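Long-range contacts in F5/8 type C domain protein (Bacteroides ovatus, PDB 4ZRX), which is probably an alpha-L-fucosidase that hydrolyses fucose from glycans and carries an F5/8 type C domain that may bind carbohydrate: residues F501-S506 with N578-M583; V496-F501 with V556-I561; P512-R517 with T566-T571. One frame throughout, in Å; residues are numbered along the deposited sequence.

Contact 1: residues F501-S506 with N578-M583; sequences FTYAPS and NEIGVM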
ATOM      1  N   PHE A 501      28.021 -25.055   4.927  1.00 31.48           N
ATOM      2  CA  PHE A 501      26.824 -24.910   4.119  1.00 30.34           C
ATOM      3  C   PHE A 501      25.651 -24.814   5.083  1.00 29.02           C
ATOM      4  O   PHE A 501      25.731 -25.212   6.251  1.00 28.40           O
ATOM      5  CB  PHE A 501      26.609 -26.023   3.080  1.00 30.35           C
ATOM      6  CG  PHE A 501      25.897 -27.264   3.593  1.00 29.61           C
ATOM      7  CD1 PHE A 501      26.576 -28.218   4.337  1.00 30.49           C
ATOM      8  CD2 PHE A 501      24.582 -27.489   3.312  1.00 29.46           C
ATOM      9  CE1 PHE A 501      25.962 -29.355   4.797  1.00 29.64           C
ATOM     10  CE2 PHE A 501      23.948 -28.654   3.783  1.00 29.38           C
ATOM     11  CZ  PHE A 501      24.671 -29.585   4.526  1.00 30.58           C
ATOM     12  N   THR A 502      24.566 -24.256   4.579  1.00 26.79           N
ATOM     13  CA  THR A 502      23.352 -24.116   5.366  1.00 27.16           C
ATOM     14  C   THR A 502      22.197 -24.719   4.574  1.00 26.45           C
ATOM     15  O   THR A 502      22.147 -24.620   3.309  1.00 26.16           O
ATOM     16  CB  THR A 502      23.114 -22.646   5.611  1.00 27.75           C
ATOM     17  OG1 THR A 502      24.146 -22.189   6.492  1.00 28.35           O
ATOM     18  CG2 THR A 502      21.738 -22.367   6.236  1.00 28.78           C
ATOM     19  N   TYR A 503      21.327 -25.411   5.286  1.00 25.68           N
ATOM     20  CA  TYR A 503      20.072 -25.855   4.692  1.00 26.95           C
ATOM     21  C   TYR A 503      18.982 -25.008   5.348  1.00 26.87           C
ATOM     22  O   TYR A 503      18.884 -25.003   6.592  1.00 27.16           O
ATOM     23  CB  TYR A 503      19.859 -27.338   4.972  1.00 26.70           C
ATOM     24  CG  TYR A 503      18.436 -27.807   4.610  1.00 27.54           C
ATOM     25  CD1 TYR A 503      17.870 -27.523   3.352  1.00 28.15           C
ATOM     26  CD2 TYR A 503      17.692 -28.559   5.504  1.00 27.28           C
ATOM     27  CE1 TYR A 503      16.563 -27.965   3.017  1.00 28.06           C
ATOM     28  CE2 TYR A 503      16.430 -29.051   5.171  1.00 28.76           C
ATOM     29  CZ  TYR A 503      15.874 -28.755   3.934  1.00 28.65           C
ATOM     30  OH  TYR A 503      14.610 -29.231   3.673  1.00 31.73           O
ATOM     31  N   ALA A 504      18.177 -24.311   4.530  1.00 27.31           N
ATOM     32  CA  ALA A 504      17.125 -23.396   5.019  1.00 27.22           C
ATOM     33  C   ALA A 504      15.841 -23.775   4.319  1.00 27.68           C
ATOM     34  O   ALA A 504      15.575 -23.288   3.235  1.00 27.34           O
ATOM     35  CB  ALA A 504      17.468 -21.940   4.709  1.00 27.72           C
ATOM     36  N   PRO A 505      15.032 -24.660   4.932  1.00 27.90           N
ATOM     37  CA  PRO A 505      13.717 -24.978   4.383  1.00 29.82           C
ATOM     38  C   PRO A 505      12.961 -23.706   3.940  1.00 31.06           C
ATOM     39  O   PRO A 505      12.910 -22.735   4.693  1.00 30.14           O
ATOM     40  CB  PRO A 505      13.006 -25.645   5.559  1.00 30.25           C
ATOM     41  CG  PRO A 505      14.111 -26.334   6.248  1.00 28.86           C
ATOM     42  CD  PRO A 505      15.299 -25.421   6.158  1.00 28.16           C
ATOM     43  N   SER A 506      12.428 -23.735   2.721  1.00 32.14           N
ATOM     44  CA  SER A 506      11.689 -22.613   2.136  1.00 34.43           C
ATOM     45  C   SER A 506      10.625 -22.086   3.108  1.00 34.73           C
ATOM     46  O   SER A 506       9.870 -22.882   3.692  1.00 34.50           O
ATOM     47  CB  SER A 506      11.021 -23.056   0.849  1.00 35.77           C
ATOM     48  OG  SER A 506      10.239 -21.979   0.345  1.00 40.34           O
ATOM     49  N   ASN A 578      17.575 -22.596  -3.782  1.00 36.14           N
ATOM     50  CA  ASN A 578      17.325 -21.445  -2.901  1.00 37.54           C
ATOM     51  C   ASN A 578      17.284 -21.805  -1.409  1.00 35.00           C
ATOM     52  O   ASN A 578      17.312 -20.888  -0.579  1.00 35.23           O
ATOM     53  CB  ASN A 578      16.018 -20.696  -3.294  1.00 40.63           C
ATOM     54  CG  ASN A 578      16.210 -19.706  -4.467  1.00 45.87           C
ATOM     55  OD1 ASN A 578      17.315 -19.233  -4.753  1.00 49.36           O
ATOM     56  ND2 ASN A 578      15.107 -19.375  -5.140  1.00 50.59           N
ATOM     57  N   GLU A 579      17.229 -23.112  -1.078  1.00 31.39           N
ATOM     58  CA  GLU A 579      17.290 -23.585   0.312  1.00 29.91           C
ATOM     59  C   GLU A 579      18.719 -23.923   0.764  1.00 29.31           C
ATOM     60  O   GLU A 579      18.882 -24.443   1.866  1.00 28.46           O
ATOM     61  CB  GLU A 579      16.437 -24.848   0.459  1.00 29.50           C
ATOM     62  CG  GLU A 579      14.941 -24.562   0.085  1.00 31.45           C
ATOM     63  CD  GLU A 579      14.075 -25.795   0.218  1.00 32.15           C
ATOM     64  OE1 GLU A 579      14.368 -26.816  -0.418  1.00 32.99           O
ATOM     65  OE2 GLU A 579      13.067 -25.738   0.964  1.00 32.50           O
ATOM     66  N   ILE A 580      19.705 -23.751  -0.117  1.00 28.74           N
ATOM     67  CA  ILE A 580      21.067 -24.024   0.220  1.00 29.21           C
ATOM     68  C   ILE A 580      21.814 -22.711   0.287  1.00 29.23           C
ATOM     69  O   ILE A 580      21.594 -21.831  -0.557  1.00 30.21           O
ATOM     70  CB  ILE A 580      21.690 -24.938  -0.858  1.00 30.77           C
ATOM     71  CG1 ILE A 580      20.976 -26.297  -0.878  1.00 30.89           C
ATOM     72  CG2 ILE A 580      23.174 -25.062  -0.638  1.00 31.12           C
ATOM     73  CD1 ILE A 580      21.093 -27.084   0.401  1.00 31.43           C
ATOM     74  N   GLY A 581      22.691 -22.572   1.284  1.00 29.26           N
ATOM     75  CA  GLY A 581      23.669 -21.473   1.337  1.00 29.34           C
ATOM     76  C   GLY A 581      25.054 -22.046   1.599  1.00 30.00           C
ATOM     77  O   GLY A 581      25.214 -23.201   2.019  1.00 29.05           O
ATOM     78  N   VAL A 582      26.056 -21.214   1.354  1.00 30.78           N
ATOM     79  CA  VAL A 582      27.418 -21.518   1.699  1.00 31.71           C
ATOM     80  C   VAL A 582      28.113 -20.250   2.223  1.00 33.68           C
ATOM     81  O   VAL A 582      27.724 -19.116   1.849  1.00 33.20           O
ATOM     82  CB  VAL A 582      28.196 -22.098   0.460  1.00 32.36           C
ATOM     83  CG1 VAL A 582      27.542 -23.376  -0.064  1.00 31.91           C
ATOM     84  CG2 VAL A 582      28.341 -21.062  -0.701  1.00 33.44           C
HETATM   85  N   MSE A 583      29.172 -20.458   3.017  1.00 33.84           N
HETATM   86  CA  MSE A 583      30.023 -19.393   3.467  1.00 37.13           C
HETATM   87  C   MSE A 583      31.396 -19.621   2.903  1.00 39.33           C
HETATM   88  O   MSE A 583      32.042 -20.641   3.190  1.00 40.24           O
HETATM   89  CB  MSE A 583      30.072 -19.293   4.986  1.00 38.61           C
HETATM   90  CG  MSE A 583      28.727 -18.902   5.595  1.00 39.30           C
HETATM   91 SE   MSE A 583      28.159 -17.047   5.119  0.75 42.74          SE
HETATM   92  CE  MSE A 583      29.535 -16.060   6.124  1.00 43.13           C
TER
HETATM   93  O   HOH W   1      13.754 -28.796   1.198  1.00 36.07           O
HETATM   94  O   HOH W   2      15.209 -20.895   1.970  1.00 31.71           O
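Thr-502 and Gly-581 form the hydrogen-bonded pair at the centre of two antiparallel strands. Thr-502 N reaches Gly-581 O at 2.8 Å. Gly-581 N returns a bond to Thr-502 O at 2.9 Å. One more backbone bond follows beyond the strands, Ala-504 N to Glu-579 O, 2.8 Å. On the face with Phe-501 and Tyr-503, Phe-501 CB lies 4.2 Å from Val-582 CG1.

Glu-579 buries the most surface here. Its CG is anti to its carbonyl carbon (chi1 -60°), and the side chain runs beside that of Tyr-503, pointing the same way. The planes of the carboxylate and the Tyr-503 ring are 79° apart. Glu-579 OE2 takes Ser-506 N at 2.7 Å on its anti lone pair and salt-bridges Lys-511. An alanine in place of Glu-579 would probably leave Ser-506 N and Lys-511 without their carboxylate mate.

The strand pairs are tight and buried. The other end is looser, with Ser-506 partly exposed and Asn-578 exposed. One water accepts from Tyr-503 OH and donates to Glu-579 OE1 at 2.6 Å. Tyr-503 OH also bonds Ala-515 N, and Glu-579 OE1 bonds Asn-576 N. Another water donates to Ala-504 O at 2.7 Å and only weakly to Asn-578 O.

Strand 560-566 lies over the face with Phe-501, Ile-580 and Val-582, through Ile-561 and Leu-563. On the other face Thr-502 touches Trp-472. Strand 548-552 flanks strand 495-503, with Thr-549 bonded to Thr-502 OG1.

Contact 2: residues V496-F501 with V556-I561; sequences VTLSSF and VQARFI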
ATOM      1  N   VAL A 496      35.827 -21.988  -4.830  1.00 46.24           N
ATOM      2  CA  VAL A 496      35.883 -21.291  -3.549  1.00 45.43           C
ATOM      3  C   VAL A 496      36.334 -22.207  -2.430  1.00 44.73           C
ATOM      4  O   VAL A 496      36.360 -23.428  -2.587  1.00 43.13           O
ATOM      5  CB  VAL A 496      34.499 -20.696  -3.176  1.00 44.08           C
ATOM      6  CG1 VAL A 496      34.163 -19.579  -4.161  1.00 44.57           C
ATOM      7  CG2 VAL A 496      33.386 -21.796  -3.120  1.00 41.92           C
ATOM      8  N   THR A 497      36.656 -21.594  -1.297  1.00 44.69           N
ATOM      9  CA  THR A 497      36.878 -22.327  -0.074  1.00 44.39           C
ATOM     10  C   THR A 497      35.725 -22.051   0.868  1.00 42.72           C
ATOM     11  O   THR A 497      35.437 -20.892   1.190  1.00 42.95           O
ATOM     12  CB  THR A 497      38.194 -21.942   0.526  1.00 47.76           C
ATOM     13  OG1 THR A 497      39.206 -22.162  -0.466  1.00 48.74           O
ATOM     14  CG2 THR A 497      38.503 -22.786   1.759  1.00 48.59           C
ATOM     15  N   LEU A 498      35.088 -23.129   1.319  1.00 40.79           N
ATOM     16  CA  LEU A 498      33.900 -23.063   2.178  1.00 39.86           C
ATOM     17  C   LEU A 498      34.197 -23.308   3.671  1.00 39.90           C
ATOM     18  O   LEU A 498      34.975 -24.193   4.002  1.00 40.74           O
ATOM     19  CB  LEU A 498      32.884 -24.094   1.717  1.00 38.87           C
ATOM     20  CG  LEU A 498      32.426 -24.055   0.256  1.00 39.25           C
ATOM     21  CD1 LEU A 498      31.333 -25.079   0.087  1.00 38.94           C
ATOM     22  CD2 LEU A 498      31.981 -22.674  -0.200  1.00 40.13           C
ATOM     23  N   SER A 499      33.589 -22.523   4.566  1.00 37.92           N
ATOM     24  CA  SER A 499      33.577 -22.838   6.011  1.00 37.60           C
ATOM     25  C   SER A 499      32.298 -23.575   6.469  1.00 36.00           C
ATOM     26  O   SER A 499      32.224 -24.095   7.574  1.00 34.43           O
ATOM     27  CB  SER A 499      33.787 -21.560   6.845  1.00 40.64           C
ATOM     28  OG  SER A 499      32.828 -20.564   6.509  1.00 40.69           O
ATOM     29  N   SER A 500      31.262 -23.579   5.643  1.00 33.90           N
ATOM     30  CA  SER A 500      29.982 -24.187   6.035  1.00 33.35           C
ATOM     31  C   SER A 500      29.060 -24.214   4.835  1.00 32.86           C
ATOM     32  O   SER A 500      29.314 -23.498   3.834  1.00 32.19           O
ATOM     33  CB  SER A 500      29.299 -23.385   7.163  1.00 33.53           C
ATOM     34  OG  SER A 500      28.831 -22.105   6.694  1.00 34.35           O
ATOM     35  N   PHE A 501      28.021 -25.055   4.927  1.00 31.48           N
ATOM     36  CA  PHE A 501      26.824 -24.910   4.119  1.00 30.34           C
ATOM     37  C   PHE A 501      25.651 -24.814   5.083  1.00 29.02           C
ATOM     38  O   PHE A 501      25.731 -25.212   6.251  1.00 28.40           O
ATOM     39  CB  PHE A 501      26.609 -26.023   3.080  1.00 30.35           C
ATOM     40  CG  PHE A 501      25.897 -27.264   3.593  1.00 29.61           C
ATOM     41  CD1 PHE A 501      26.576 -28.218   4.337  1.00 30.49           C
ATOM     42  CD2 PHE A 501      24.582 -27.489   3.312  1.00 29.46           C
ATOM     43  CE1 PHE A 501      25.962 -29.355   4.797  1.00 29.64           C
ATOM     44  CE2 PHE A 501      23.948 -28.654   3.783  1.00 29.38           C
ATOM     45  CZ  PHE A 501      24.671 -29.585   4.526  1.00 30.58           C
ATOM     46  N   VAL A 556      37.018 -26.293   3.126  1.00 44.09           N
ATOM     47  CA  VAL A 556      36.642 -27.253   2.095  1.00 44.01           C
ATOM     48  C   VAL A 556      36.688 -26.560   0.726  1.00 45.41           C
ATOM     49  O   VAL A 556      35.906 -25.639   0.468  1.00 41.46           O
ATOM     50  CB  VAL A 556      35.227 -27.772   2.391  1.00 43.93           C
ATOM     51  CG1 VAL A 556      34.640 -28.593   1.230  1.00 45.58           C
ATOM     52  CG2 VAL A 556      35.208 -28.569   3.664  1.00 43.64           C
ATOM     53  N   GLN A 557      37.584 -26.997  -0.151  1.00 45.09           N
ATOM     54  CA  GLN A 557      37.657 -26.417  -1.483  1.00 47.17           C
ATOM     55  C   GLN A 557      36.560 -27.047  -2.359  1.00 44.60           C
ATOM     56  O   GLN A 557      36.303 -28.263  -2.288  1.00 42.65           O
ATOM     57  CB  GLN A 557      39.041 -26.586  -2.085  1.00 51.30           C
ATOM     58  CG  GLN A 557      39.378 -25.484  -3.105  1.00 55.40           C
ATOM     59  CD  GLN A 557      40.849 -25.524  -3.534  1.00 60.08           C
ATOM     60  OE1 GLN A 557      41.717 -25.876  -2.744  1.00 65.01           O
ATOM     61  NE2 GLN A 557      41.126 -25.156  -4.778  1.00 61.94           N
ATOM     62  N   ALA A 558      35.880 -26.212  -3.147  1.00 42.17           N
ATOM     63  CA  ALA A 558      34.789 -26.706  -3.963  1.00 42.35           C
ATOM     64  C   ALA A 558      34.454 -25.801  -5.159  1.00 43.23           C
ATOM     65  O   ALA A 558      34.622 -24.576  -5.113  1.00 43.48           O
ATOM     66  CB  ALA A 558      33.539 -26.938  -3.110  1.00 41.71           C
ATOM     67  N   ARG A 559      34.038 -26.457  -6.234  1.00 43.46           N
ATOM     68  CA  ARG A 559      33.442 -25.815  -7.405  1.00 45.72           C
ATOM     69  C   ARG A 559      31.990 -26.241  -7.499  1.00 42.97           C
ATOM     70  O   ARG A 559      31.123 -25.410  -7.805  1.00 43.56           O
ATOM     71  CB  ARG A 559      34.202 -26.201  -8.676  1.00 49.62           C
ATOM     72  CG  ARG A 559      33.545 -25.823 -10.027  1.00 52.53           C
ATOM     73  CD  ARG A 559      33.409 -24.344 -10.172  1.00 55.46           C
ATOM     74  NE  ARG A 559      32.567 -23.985 -11.313  1.00 57.06           N
ATOM     75  CZ  ARG A 559      32.987 -23.392 -12.427  1.00 60.22           C
ATOM     76  NH1 ARG A 559      34.266 -23.047 -12.610  1.00 61.60           N
ATOM     77  NH2 ARG A 559      32.096 -23.110 -13.371  1.00 62.34           N
ATOM     78  N   PHE A 560      31.742 -27.537  -7.281  1.00 39.46           N
ATOM     79  CA  PHE A 560      30.407 -28.124  -7.306  1.00 37.92           C
ATOM     80  C   PHE A 560      30.091 -28.627  -5.909  1.00 35.31           C
ATOM     81  O   PHE A 560      30.987 -29.037  -5.192  1.00 35.33           O
ATOM     82  CB  PHE A 560      30.311 -29.308  -8.288  1.00 38.58           C
ATOM     83  CG  PHE A 560      30.603 -28.944  -9.742  1.00 40.68           C
ATOM     84  CD1 PHE A 560      31.923 -28.842 -10.198  1.00 41.35           C
ATOM     85  CD2 PHE A 560      29.565 -28.782 -10.665  1.00 41.38           C
ATOM     86  CE1 PHE A 560      32.210 -28.519 -11.555  1.00 42.74           C
ATOM     87  CE2 PHE A 560      29.843 -28.478 -12.028  1.00 42.63           C
ATOM     88  CZ  PHE A 560      31.170 -28.346 -12.463  1.00 43.69           C
ATOM     89  N   ILE A 561      28.816 -28.583  -5.521  1.00 33.79           N
ATOM     90  CA  ILE A 561      28.380 -29.190  -4.268  1.00 32.41           C
ATOM     91  C   ILE A 561      27.208 -30.068  -4.574  1.00 31.25           C
ATOM     92  O   ILE A 561      26.523 -29.869  -5.566  1.00 30.87           O
ATOM     93  CB  ILE A 561      28.017 -28.165  -3.166  1.00 32.37           C
ATOM     94  CG1 ILE A 561      26.826 -27.271  -3.596  1.00 33.01           C
ATOM     95  CG2 ILE A 561      29.237 -27.309  -2.854  1.00 33.49           C
ATOM     96  CD1 ILE A 561      26.468 -26.204  -2.529  1.00 32.24           C
TER
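Leu-498 and Val-556 meet through flat peptide groups. Val-556 N lies in the plane of the Leu-498 carbonyl, at its oxygen. In the return bond Leu-498 N is tilted 31° from the Val-556 carbonyl plane. The N-H of Leu-498 points almost straight at that oxygen, 174° at the hydrogen.

The two strands are an antiparallel pair in the beta-sandwich of the F5/8 type C domain, a fold of the galactose-binding type. Val-496 with Ala-558 and Leu-498 with Val-556 are the hydrogen-bonded pairs. Thr-497 with Gln-557 is the non-hydrogen-bonded pair between them. Val-496 N to Ala-558 O and Ala-558 N to Val-496 O are both 2.9 Å, and each donor sits nearly along the C=O axis of its acceptor.

The two faces of the pair differ. Thr-497 and Gln-557 stand on the partly exposed to exposed face, and the CG of Gln-557 passes 3.7 Å from Val-496 O. Val-496, Leu-498, Val-556 and Ala-558 stand on the other face, where Val-496 also packs on Val-584 and Leu-498 on Phe-552 and Val-582.

Both chains turn a corner, at Ser-499 and at Arg-559. At the second corner Arg-559 and Phe-560 form a classic beta bulge against strand 517-523, and Arg-559 makes a salt bridge to Asp-491. Past the corner the chain runs in strand 560-566 of the five-stranded sheet, and this brings Ile-561 over to Leu-498. Leu-498 CD1 is anti to CA (chi2 -175°) and serves both neighbours. Leu-498 CD1 lies 4.3 Å from Ala-558 CB and 4.2 Å from Ile-561 CG2.

Contact 3: residues P512-R517 with T566-T571; sequences PTMAFR and TTPDAT
Phe-516 and Arg-517 both face Thr-566 in a classic beta bulge. Thr-566 O is gripped by two donors, Phe-516 N at 2.8 Å and Arg-517 N. Thr-566 N bonds back to Arg-517 O, and Thr-566 OG1 meets Arg-517 CB at 3.4 Å.

Phe-516 CG is anti to its backbone N (chi1 176°). Phe-516 CB packs 3.7 Å from Pro-568 CD, and Thr-567 O lies at the ring edge near its plane. The ring also reaches the Arg-517 guanidinium, with Phe-516 CE2 3.8 Å above one face, over its centre. Arg-517 makes a salt bridge to Glu-537.

Selenomethionine Met-514 has CG between its backbone N and carbonyl carbon (chi1 69°), and Met-514 CG meets Pro-568 CD at 3.9 Å. The two side chains cross at about a right angle. Met-514 O is buried without a hydrogen-bond partner. Thr-567 CA makes a CA-H...O contact to Met-514 O at 3.2 Å.

Thr-567 starts a type I turn to Ala-570. Its OG1 sits between its backbone N and carbonyl carbon (chi1 64°), while Thr-567 CG2 lies 3.3 Å from Met-514 O. Thr-567 OG1 shares a 2.6 Å hydrogen bond with Thr-571 OG1. A water links Pro-512 O to Asp-569 N.

The contact joins the loop entering strand 517-523 to the loop leaving strand 560-566, neighbours in the five-stranded sheet. Met-514 also touches Pro-505 and Ile-541.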
ATOM      1  N   PRO A 512       6.543 -32.477   4.768  1.00 46.64           N
ATOM      2  CA  PRO A 512       6.920 -33.902   4.659  1.00 47.82           C
ATOM      3  C   PRO A 512       8.163 -34.194   3.825  1.00 46.35           C
ATOM      4  O   PRO A 512       8.868 -35.152   4.096  1.00 45.81           O
ATOM      5  CB  PRO A 512       5.701 -34.537   3.958  1.00 50.06           C
ATOM      6  CG  PRO A 512       4.563 -33.693   4.364  1.00 50.13           C
ATOM      7  CD  PRO A 512       5.087 -32.293   4.564  1.00 48.58           C
ATOM      8  N   THR A 513       8.398 -33.367   2.815  1.00 45.57           N
ATOM      9  CA  THR A 513       9.493 -33.579   1.867  1.00 45.40           C
ATOM     10  C   THR A 513      10.879 -32.965   2.256  1.00 41.86           C
ATOM     11  O   THR A 513      11.848 -33.005   1.470  1.00 39.41           O
ATOM     12  CB  THR A 513       9.056 -33.036   0.501  1.00 47.97           C
ATOM     13  OG1 THR A 513      10.015 -33.418  -0.481  1.00 51.08           O
ATOM     14  CG2 THR A 513       8.961 -31.553   0.527  1.00 46.58           C
HETATM   15  N   MSE A 514      10.958 -32.354   3.438  1.00 40.03           N
HETATM   16  CA  MSE A 514      12.197 -31.665   3.852  1.00 37.35           C
HETATM   17  C   MSE A 514      13.337 -32.650   4.113  1.00 36.76           C
HETATM   18  O   MSE A 514      13.091 -33.823   4.421  1.00 36.72           O
HETATM   19  CB  MSE A 514      11.954 -30.825   5.107  1.00 37.95           C
HETATM   20  CG  MSE A 514      11.703 -31.632   6.387  1.00 38.29           C
HETATM   21 SE   MSE A 514      10.881 -30.517   7.755  0.75 38.57          SE
HETATM   22  CE  MSE A 514      11.991 -28.870   7.533  1.00 37.93           C
ATOM     23  N   ALA A 515      14.573 -32.163   4.000  1.00 33.24           N
ATOM     24  CA  ALA A 515      15.742 -32.982   4.328  1.00 32.71           C
ATOM     25  C   ALA A 515      15.890 -33.152   5.837  1.00 33.79           C
ATOM     26  O   ALA A 515      15.685 -32.188   6.618  1.00 33.01           O
ATOM     27  CB  ALA A 515      16.990 -32.370   3.764  1.00 31.27           C
ATOM     28  N   PHE A 516      16.302 -34.355   6.234  1.00 34.03           N
ATOM     29  CA  PHE A 516      16.607 -34.669   7.616  1.00 35.69           C
ATOM     30  C   PHE A 516      17.989 -35.363   7.726  1.00 36.07           C
ATOM     31  O   PHE A 516      18.917 -34.810   8.336  1.00 33.74           O
ATOM     32  CB  PHE A 516      15.499 -35.527   8.211  1.00 36.98           C
ATOM     33  CG  PHE A 516      15.760 -35.984   9.616  1.00 38.57           C
ATOM     34  CD1 PHE A 516      16.175 -35.071  10.609  1.00 39.03           C
ATOM     35  CD2 PHE A 516      15.593 -37.349   9.961  1.00 40.34           C
ATOM     36  CE1 PHE A 516      16.408 -35.506  11.929  1.00 40.63           C
ATOM     37  CE2 PHE A 516      15.808 -37.783  11.285  1.00 41.24           C
ATOM     38  CZ  PHE A 516      16.226 -36.877  12.259  1.00 41.32           C
ATOM     39  N   ARG A 517      18.090 -36.560   7.159  1.00 37.06           N
ATOM     40  CA  ARG A 517      19.387 -37.265   7.095  1.00 39.35           C
ATOM     41  C   ARG A 517      20.074 -36.870   5.792  1.00 36.47           C
ATOM     42  O   ARG A 517      19.423 -36.791   4.749  1.00 35.48           O
ATOM     43  CB  ARG A 517      19.205 -38.785   7.176  1.00 43.59           C
ATOM     44  CG  ARG A 517      18.477 -39.221   8.428  1.00 48.34           C
ATOM     45  CD  ARG A 517      18.814 -40.664   8.873  1.00 52.83           C
ATOM     46  NE  ARG A 517      18.220 -40.931  10.194  1.00 58.41           N
ATOM     47  CZ  ARG A 517      18.654 -40.437  11.366  1.00 61.14           C
ATOM     48  NH1 ARG A 517      19.730 -39.647  11.441  1.00 63.65           N
ATOM     49  NH2 ARG A 517      18.000 -40.731  12.488  1.00 62.77           N
ATOM     50  N   THR A 566      17.479 -37.746   2.816  1.00 35.88           N
ATOM     51  CA  THR A 566      16.183 -38.366   3.062  1.00 37.46           C
ATOM     52  C   THR A 566      15.402 -37.575   4.127  1.00 38.03           C
ATOM     53  O   THR A 566      15.959 -36.805   4.927  1.00 35.50           O
ATOM     54  CB  THR A 566      16.335 -39.844   3.494  1.00 38.95           C
ATOM     55  OG1 THR A 566      17.296 -39.927   4.545  1.00 38.78           O
ATOM     56  CG2 THR A 566      16.806 -40.723   2.317  1.00 39.42           C
ATOM     57  N   THR A 567      14.098 -37.787   4.115  1.00 39.99           N
ATOM     58  CA  THR A 567      13.177 -36.994   4.875  1.00 41.91           C
ATOM     59  C   THR A 567      12.962 -37.632   6.240  1.00 44.78           C
ATOM     60  O   THR A 567      13.452 -38.752   6.494  1.00 45.32           O
ATOM     61  CB  THR A 567      11.828 -36.961   4.147  1.00 43.00           C
ATOM     62  OG1 THR A 567      11.313 -38.296   4.109  1.00 43.03           O
ATOM     63  CG2 THR A 567      11.990 -36.434   2.732  1.00 42.51           C
ATOM     64  N   PRO A 568      12.196 -36.951   7.114  1.00 47.71           N
ATOM     65  CA  PRO A 568      11.832 -37.616   8.384  1.00 50.25           C
ATOM     66  C   PRO A 568      11.155 -38.990   8.226  1.00 53.52           C
ATOM     67  O   PRO A 568      11.317 -39.837   9.102  1.00 55.85           O
ATOM     68  CB  PRO A 568      10.920 -36.596   9.079  1.00 49.76           C
ATOM     69  CG  PRO A 568      11.395 -35.227   8.545  1.00 48.63           C
ATOM     70  CD  PRO A 568      11.958 -35.487   7.144  1.00 47.19           C
ATOM     71  N   ASP A 569      10.441 -39.212   7.115  1.00 56.21           N
ATOM     72  CA  ASP A 569       9.818 -40.525   6.791  1.00 59.27           C
ATOM     73  C   ASP A 569      10.758 -41.519   6.077  1.00 58.04           C
ATOM     74  O   ASP A 569      10.300 -42.567   5.632  1.00 59.67           O
ATOM     75  CB  ASP A 569       8.574 -40.321   5.885  1.00 60.90           C
ATOM     76  CG  ASP A 569       7.476 -39.504   6.549  1.00 63.72           C
ATOM     77  OD1 ASP A 569       7.380 -39.476   7.797  1.00 65.87           O
ATOM     78  OD2 ASP A 569       6.684 -38.877   5.815  1.00 66.74           O
ATOM     79  N   ALA A 570      12.046 -41.186   5.939  1.00 55.83           N
ATOM     80  CA  ALA A 570      13.001 -41.989   5.134  1.00 55.06           C
ATOM     81  C   ALA A 570      12.653 -42.134   3.636  1.00 55.85           C
ATOM     82  O   ALA A 570      13.046 -43.110   3.006  1.00 57.60           O
ATOM     83  CB  ALA A 570      13.218 -43.370   5.765  1.00 56.04           C
ATOM     84  N   THR A 571      11.913 -41.174   3.077  1.00 54.30           N
ATOM     85  CA  THR A 571      11.783 -41.037   1.624  1.00 53.77           C
ATOM     86  C   THR A 571      12.894 -40.115   1.091  1.00 51.10           C
ATOM     87  O   THR A 571      13.623 -39.490   1.863  1.00 48.87           O
ATOM     88  CB  THR A 571      10.406 -40.447   1.231  1.00 55.16           C
ATOM     89  OG1 THR A 571      10.147 -39.270   2.010  1.00 52.71           O
ATOM     90  CG2 THR A 571       9.277 -41.465   1.453  1.00 57.83           C
TER
HETATM   91  O   HOH W   3       8.701 -36.681   6.169  1.00 50.44           O

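From the N terminus, strand 495-503 comes first and serves two contacts, which share Phe-501. Contact 2 closes a loop of 54 residues where 496-501 meets 556-561. Contact 3 closes 48 residues, between 512-517 and 566-571. Contact 1 closes the longest loop, 71 residues, when 578-583 returns to 501-506. Contact 3 is nested inside contact 1. Contact 2 crosses both of the others. Contacts 1 and 2 build one sheet around strand 495-503 and touch through Met-583 and Ser-499. Contact 3 lies at one end of the five-stranded sheet. It touches contact 1 through Tyr-503 and Ala-515, and is clear of contact 2, about 8 Å away between nearest atoms.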